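Local structure of glycoside hydrolase family 31 (Kribbella flavida DSM 17836, 5X3I) at residues H27-P32 with H475-D480; D679-N684 with V728-S733. The protein hydrolyses the alpha-1,3-glucosidic linkages of the cyclic tetrasaccharide cyclobis-(1-6)-alpha-nigerosyl to give isomaltose, as an intracellular glycosidase of family 31. The protein carries 1 engineered substitution. All coordinates share one frame; numbering follows the deposited sequence.

Interaction 1 (H27-P32 with H475-D480)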
loop_
_atom_site.group_PDB
_atom_site.type_symbol
_atom_site.label_atom_id
_atom_site.label_comp_id
_atom_site.label_asym_id
_atom_site.label_seq_id
_atom_site.Cartn_x
_atom_site.Cartn_y
_atom_site.Cartn_z
ATOM N N HIS A 27 24.253 -4.698 -7.977
ATOM C CA HIS A 27 22.905 -4.182 -7.745
ATOM C C HIS A 27 22.648 -3.763 -6.299
ATOM O O HIS A 27 21.662 -3.092 -6.006
ATOM C CB HIS A 27 21.865 -5.221 -8.142
ATOM C CG HIS A 27 21.801 -5.477 -9.610
ATOM N ND1 HIS A 27 20.858 -4.891 -10.425
ATOM C CD2 HIS A 27 22.561 -6.259 -10.411
ATOM C CE1 HIS A 27 21.037 -5.305 -11.665
ATOM N NE2 HIS A 27 22.062 -6.136 -11.683
ATOM N N GLY A 28 23.522 -4.171 -5.394
ATOM C CA GLY A 28 23.350 -3.846 -3.993
ATOM C C GLY A 28 22.131 -4.525 -3.394
ATOM O O GLY A 28 21.751 -5.622 -3.803
ATOM N N ILE A 29 21.506 -3.856 -2.437
ATOM C CA ILE A 29 20.380 -4.431 -1.707
ATOM C C ILE A 29 19.101 -4.350 -2.544
ATOM O O ILE A 29 18.125 -5.048 -2.278
ATOM C CB ILE A 29 20.191 -3.719 -0.353
ATOM C CG1 ILE A 29 19.357 -4.569 0.605
ATOM C CG2 ILE A 29 19.590 -2.343 -0.542
ATOM C CD1 ILE A 29 19.270 -3.989 1.991
ATOM N N GLU A 30 19.152 -3.512 -3.573
ATOM C CA GLU A 30 18.063 -3.296 -4.521
ATOM C C GLU A 30 16.844 -2.678 -3.850
ATOM O O GLU A 30 15.701 -2.978 -4.182
ATOM C CB GLU A 30 17.707 -4.596 -5.242
ATOM C CG GLU A 30 18.822 -5.051 -6.150
ATOM C CD GLU A 30 18.457 -6.209 -7.038
ATOM O OE1 GLU A 30 17.593 -6.047 -7.927
ATOM O OE2 GLU A 30 19.045 -7.283 -6.846
ATOM N N HIS A 31 17.125 -1.797 -2.903
ATOM C CA HIS A 31 16.147 -0.853 -2.409
ATOM C C HIS A 31 15.744 -0.019 -3.616
ATOM O O HIS A 31 16.607 0.513 -4.307
ATOM C CB HIS A 31 16.762 -0.013 -1.288
ATOM C CG HIS A 31 15.814 0.928 -0.612
ATOM N ND1 HIS A 31 15.035 1.832 -1.302
ATOM C CD2 HIS A 31 15.563 1.141 0.700
ATOM C CE1 HIS A 31 14.331 2.546 -0.443
ATOM N NE2 HIS A 31 14.635 2.149 0.778
ATOM N N PRO A 32 14.439 0.073 -3.903
ATOM C CA PRO A 32 14.038 0.738 -5.149
ATOM C C PRO A 32 14.324 2.233 -5.182
ATOM O O PRO A 32 14.389 2.796 -6.266
ATOM C CB PRO A 32 12.525 0.489 -5.210
ATOM C CG PRO A 32 12.119 0.259 -3.811
ATOM C CD PRO A 32 13.278 -0.463 -3.170
ATOM N N HIS A 475 8.001 -6.899 0.591
ATOM C CA HIS A 475 9.320 -7.291 1.078
ATOM C C HIS A 475 10.285 -7.810 0.015
ATOM O O HIS A 475 11.461 -7.973 0.303
ATOM C CB HIS A 475 9.174 -8.368 2.160
ATOM C CG HIS A 475 7.986 -8.169 3.051
ATOM N ND1 HIS A 475 7.938 -7.198 4.027
ATOM C CD2 HIS A 475 6.787 -8.797 3.092
ATOM C CE1 HIS A 475 6.769 -7.248 4.641
ATOM N NE2 HIS A 475 6.052 -8.213 4.092
ATOM N N ALA A 476 9.798 -8.099 -1.188
ATOM C CA ALA A 476 10.669 -8.760 -2.140
ATOM C C ALA A 476 11.509 -7.728 -2.877
ATOM O O ALA A 476 10.993 -6.956 -3.665
ATOM C CB ALA A 476 9.859 -9.580 -3.139
ATOM N N TRP A 477 12.811 -7.770 -2.645
ATOM C CA TRP A 477 13.743 -6.950 -3.404
ATOM C C TRP A 477 14.743 -7.847 -4.107
ATOM O O TRP A 477 15.527 -8.529 -3.463
ATOM C CB TRP A 477 14.491 -5.966 -2.501
ATOM C CG TRP A 477 13.666 -4.890 -1.884
ATOM C CD1 TRP A 477 12.386 -4.535 -2.202
ATOM C CD2 TRP A 477 14.069 -4.021 -0.825
ATOM N NE1 TRP A 477 11.972 -3.500 -1.407
ATOM C CE2 TRP A 477 12.990 -3.163 -0.555
ATOM C CE3 TRP A 477 15.246 -3.881 -0.082
ATOM C CZ2 TRP A 477 13.049 -2.184 0.432
ATOM C CZ3 TRP A 477 15.304 -2.904 0.893
ATOM C CH2 TRP A 477 14.215 -2.068 1.139
ATOM N N GLY A 478 14.623 -7.921 -5.422
ATOM C CA GLY A 478 15.728 -8.163 -6.320
ATOM C C GLY A 478 15.175 -8.439 -7.703
ATOM O O GLY A 478 14.107 -9.037 -7.844
ATOM N N HIS A 479 15.979 -8.183 -8.720
ATOM C CA HIS A 479 15.494 -8.259 -10.082
ATOM C C HIS A 479 15.482 -9.699 -10.541
ATOM O O HIS A 479 14.722 -10.065 -11.411
ATOM C CB HIS A 479 16.363 -7.409 -11.018
ATOM C CG HIS A 479 17.754 -7.935 -11.177
ATOM N ND1 HIS A 479 18.689 -7.883 -10.166
ATOM C CD2 HIS A 479 18.364 -8.544 -12.220
ATOM C CE1 HIS A 479 19.819 -8.424 -10.585
ATOM N NE2 HIS A 479 19.648 -8.832 -11.829
ATOM N N ASP A 480 16.409 -10.478 -10.002
ATOM C CA ASP A 480 16.607 -11.873 -10.376
ATOM C C ASP A 480 15.956 -12.909 -9.454
ATOM O O ASP A 480 16.297 -14.082 -9.533
ATOM C CB ASP A 480 18.095 -12.176 -10.530
ATOM C CG ASP A 480 18.881 -11.825 -9.312
ATOM O OD1 ASP A 480 18.289 -11.306 -8.347
ATOM O OD2 ASP A 480 20.099 -12.060 -9.329
HETATM O O HOH W 1 19.260 -9.839 -6.423
#
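The loop that follows barrel strand 467-470 meets the type II' beta turn His-27 to Glu-30, through Trp-477 and His-479 on the barrel side. CD of Glu-30 swings out anti to CA (chi2 -171°), carrying the carboxylate to the ring of His-479, where OE1 takes the N-H of ND1 at 3.1 Å near the imidazole plane, the carboxylate turned 47° from the ring. A weak, bent bond from His-479 N at 2.8 Å also ends on OE1. OE2 of Glu-30 and OD1 of Asp-480 lie 4.4 Å apart; a water donates to both, and Arg-431 makes a long, weak ion pair with OE2, probably easing the repulsion. His-27 lies face to face on the His-479 ring, centroids 3.9 Å apart and planes at 22°, with CE1 of His-479 over the centre of its ring. The indole of Trp-477 is roofed on one face by Glu-30 O, His-31 and Pro-32: His-31 CA sits 3.9 Å from the centroid of the six-membered ring, nearly on its normal, and Pro-32 CD 4.0 Å from that of the five-membered ring, both CH-pi contacts. The hydroxyl of Tyr-428 is hydrogen-bonded to Trp-477 N. With Glu-474, probably an active-site residue, close to Trp-477, this is an N-terminal domain segment packed on the loop at the C-terminal end of strand 467-470, the end where TIM-barrel enzymes carry their active sites.

Interaction 2 (D679-N684 with V728-S733). With SO4 (sulfate ion), chain K; SO4 (sulfate ion), chain J.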
loop_
_atom_site.group_PDB
_atom_site.type_symbol
_atom_site.label_atom_id
_atom_site.label_comp_id
_atom_site.label_asym_id
_atom_site.label_seq_id
_atom_site.Cartn_x
_atom_site.Cartn_y
_atom_site.Cartn_z
ATOM N N ASP A 679 -23.715 8.204 -5.579
ATOM C CA ASP A 679 -24.382 9.159 -6.457
ATOM C C ASP A 679 -24.874 10.411 -5.734
ATOM O O ASP A 679 -24.785 11.510 -6.268
ATOM C CB ASP A 679 -25.579 8.504 -7.154
ATOM C CG ASP A 679 -25.176 7.425 -8.119
ATOM O OD1 ASP A 679 -24.011 7.415 -8.533
ATOM O OD2 ASP A 679 -26.024 6.591 -8.478
ATOM N N GLU A 680 -25.442 10.238 -4.543
ATOM C CA GLU A 680 -26.254 11.296 -3.936
ATOM C C GLU A 680 -25.632 12.316 -2.985
ATOM O O GLU A 680 -26.245 13.344 -2.725
ATOM C CB GLU A 680 -27.418 10.632 -3.188
ATOM C CG GLU A 680 -28.013 9.426 -3.897
ATOM C CD GLU A 680 -28.570 9.734 -5.277
ATOM O OE1 GLU A 680 -28.686 10.916 -5.644
ATOM O OE2 GLU A 680 -28.904 8.782 -6.000
ATOM N N LEU A 681 -24.432 12.074 -2.480
ATOM C CA LEU A 681 -23.903 12.943 -1.432
ATOM C C LEU A 681 -22.553 13.537 -1.797
ATOM O O LEU A 681 -21.655 12.820 -2.201
ATOM C CB LEU A 681 -23.763 12.184 -0.110
ATOM C CG LEU A 681 -25.011 11.659 0.604
ATOM C CD1 LEU A 681 -24.604 10.780 1.782
ATOM C CD2 LEU A 681 -25.889 12.801 1.066
ATOM N N LEU A 682 -22.411 14.842 -1.599
ATOM C CA LEU A 682 -21.148 15.526 -1.821
ATOM C C LEU A 682 -20.518 15.886 -0.484
ATOM O O LEU A 682 -21.137 16.529 0.365
ATOM C CB LEU A 682 -21.352 16.772 -2.691
ATOM C CG LEU A 682 -20.100 17.471 -3.226
ATOM C CD1 LEU A 682 -20.406 18.162 -4.529
ATOM C CD2 LEU A 682 -19.585 18.476 -2.229
ATOM N N ILE A 683 -19.281 15.457 -0.306
ATOM C CA ILE A 683 -18.568 15.640 0.947
ATOM C C ILE A 683 -17.441 16.654 0.782
ATOM O O ILE A 683 -16.774 16.670 -0.244
ATOM C CB ILE A 683 -17.976 14.310 1.446
ATOM C CG1 ILE A 683 -18.955 13.153 1.221
ATOM C CG2 ILE A 683 -17.539 14.429 2.889
ATOM C CD1 ILE A 683 -20.296 13.325 1.912
ATOM N N ASN A 684 -17.230 17.486 1.794
ATOM C CA ASN A 684 -16.125 18.434 1.788
ATOM C C ASN A 684 -15.416 18.510 3.131
ATOM O O ASN A 684 -15.693 19.398 3.932
ATOM C CB ASN A 684 -16.619 19.826 1.384
ATOM C CG ASN A 684 -15.481 20.803 1.146
ATOM O OD1 ASN A 684 -14.325 20.409 1.041
ATOM N ND2 ASN A 684 -15.810 22.085 1.063
ATOM N N VAL A 728 -21.811 18.599 3.976
ATOM C CA VAL A 728 -22.335 17.492 3.203
ATOM C C VAL A 728 -23.603 17.968 2.521
ATOM O O VAL A 728 -24.436 18.616 3.139
ATOM C CB VAL A 728 -22.657 16.258 4.080
ATOM C CG1 VAL A 728 -23.384 15.192 3.269
ATOM C CG2 VAL A 728 -21.411 15.695 4.707
ATOM N N TYR A 729 -23.754 17.637 1.252
ATOM C CA TYR A 729 -24.898 18.086 0.490
ATOM C C TYR A 729 -25.495 16.918 -0.259
ATOM O O TYR A 729 -24.780 16.063 -0.755
ATOM C CB TYR A 729 -24.496 19.217 -0.470
ATOM C CG TYR A 729 -23.966 20.427 0.258
ATOM C CD1 TYR A 729 -24.818 21.444 0.661
ATOM C CD2 TYR A 729 -22.624 20.539 0.571
ATOM C CE1 TYR A 729 -24.348 22.537 1.347
ATOM C CE2 TYR A 729 -22.141 21.636 1.250
ATOM C CZ TYR A 729 -23.010 22.631 1.636
ATOM O OH TYR A 729 -22.543 23.719 2.319
ATOM N N CYS A 730 -26.817 16.884 -0.330
ATOM C CA CYS A 730 -27.515 15.795 -0.979
ATOM C C CYS A 730 -28.222 16.289 -2.227
ATOM O O CYS A 730 -28.749 17.396 -2.247
ATOM C CB CYS A 730 -28.521 15.152 -0.014
ATOM S SG CYS A 730 -29.430 13.769 -0.689
ATOM N N ARG A 731 -28.224 15.466 -3.266
ATOM C CA ARG A 731 -28.978 15.777 -4.468
ATOM C C ARG A 731 -30.446 15.884 -4.090
ATOM O O ARG A 731 -31.000 14.975 -3.471
ATOM C CB ARG A 731 -28.764 14.715 -5.547
ATOM C CG ARG A 731 -27.355 14.710 -6.125
ATOM C CD ARG A 731 -27.156 13.599 -7.146
ATOM N NE ARG A 731 -27.968 13.786 -8.341
ATOM C CZ ARG A 731 -28.952 12.976 -8.721
ATOM N NH1 ARG A 731 -29.257 11.904 -8.003
ATOM N NH2 ARG A 731 -29.633 13.237 -9.828
ATOM N N ALA A 732 -31.062 17.002 -4.460
ATOM C CA ALA A 732 -32.403 17.342 -4.006
ATOM C C ALA A 732 -33.414 16.248 -4.301
ATOM O O ALA A 732 -34.270 15.956 -3.480
ATOM C CB ALA A 732 -32.848 18.651 -4.634
ATOM N N SER A 733 -33.307 15.635 -5.469
ATOM C CA SER A 733 -34.276 14.636 -5.876
ATOM C C SER A 733 -34.269 13.396 -4.981
ATOM O O SER A 733 -35.279 12.725 -4.858
ATOM C CB SER A 733 -34.032 14.228 -7.326
ATOM O OG SER A 733 -32.691 13.833 -7.519
HETATM S S SO4 K . -31.319 16.872 -8.736
HETATM O O1 SO4 K . -32.624 17.437 -8.413
HETATM O O2 SO4 K . -31.129 15.678 -7.926
HETATM O O3 SO4 K . -31.260 16.521 -10.151
HETATM O O4 SO4 K . -30.271 17.846 -8.448
HETATM S S SO4 J . -32.760 10.963 -9.962
HETATM O O1 SO4 J . -34.103 11.408 -9.615
HETATM O O2 SO4 J . -32.836 9.776 -10.805
HETATM O O3 SO4 J . -32.070 12.027 -10.684
HETATM O O4 SO4 J . -32.023 10.649 -8.744
#
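OE1 of Glu-680 receives NH1 of Arg-731 at 2.6 Å, a salt bridge using its syn lone pair and running close to the guanidinium plane. The glutamate chain is bent at chi2 (-60°) and the arginine at chi3 (66°), which brings the two charged ends together beside the strands, their planes 35° apart. The guanidinium also donates twice to a sulfate at its edge, probably from the crystallisation liquor: NH1 to O4 and NH2 to O3 of the chain J ion, the latter at 2.9 Å, with O3 near the guanidinium plane. O2 of the chain K sulfate, which takes the Ser-733 N-H, lies over one guanidinium face. A leucine in place of Arg-731 would probably leave the Glu-680 carboxylate without its positive mate and the chain J sulfate without these two donors. Leu-682 and Tyr-729 form an antiparallel hydrogen-bonded pair, Leu-682 N to Tyr-729 O at 2.8 Å and nearly straight, Tyr-729 N returning the bond to Leu-682 O at 3.0 Å. Arg-731 N adds a bond to Glu-680 O. One face carries Leu-681, Ile-683, Val-728 and Cys-730; Leu-681 CD2 meets Cys-730 CB at 3.7 Å, and Ile-683 CD1 meets Val-728 CG2 at 3.8 Å. Leu-738 of helix 735-742 touches Leu-681 and Cys-730, while Leu-682 and Tyr-729 on the other face touch Trp-703. These are neighbouring central strands of the antiparallel sheet in the family 31 C-terminal domain.

How the interactions relate
Interaction 1 and interaction 2 hold different elements on opposite sides of the chain's centre, their own centres about 46 Å apart and their nearest atoms about 33 Å. The first joins two loops from sequence regions 443 residues apart, linking the N-terminal region to the barrel near the probable active site; the second stays within the C-terminal domain, between adjacent strands. The chemistry differs accordingly. Without strand pairing, the partly buried loop contact relies on aromatic faces, a histidine-carboxylate bond and a bridging water. The more buried strand contact has a regular backbone ladder and aliphatic packing, with charge confined to one end, where sulfates gather, away from the annotated sites.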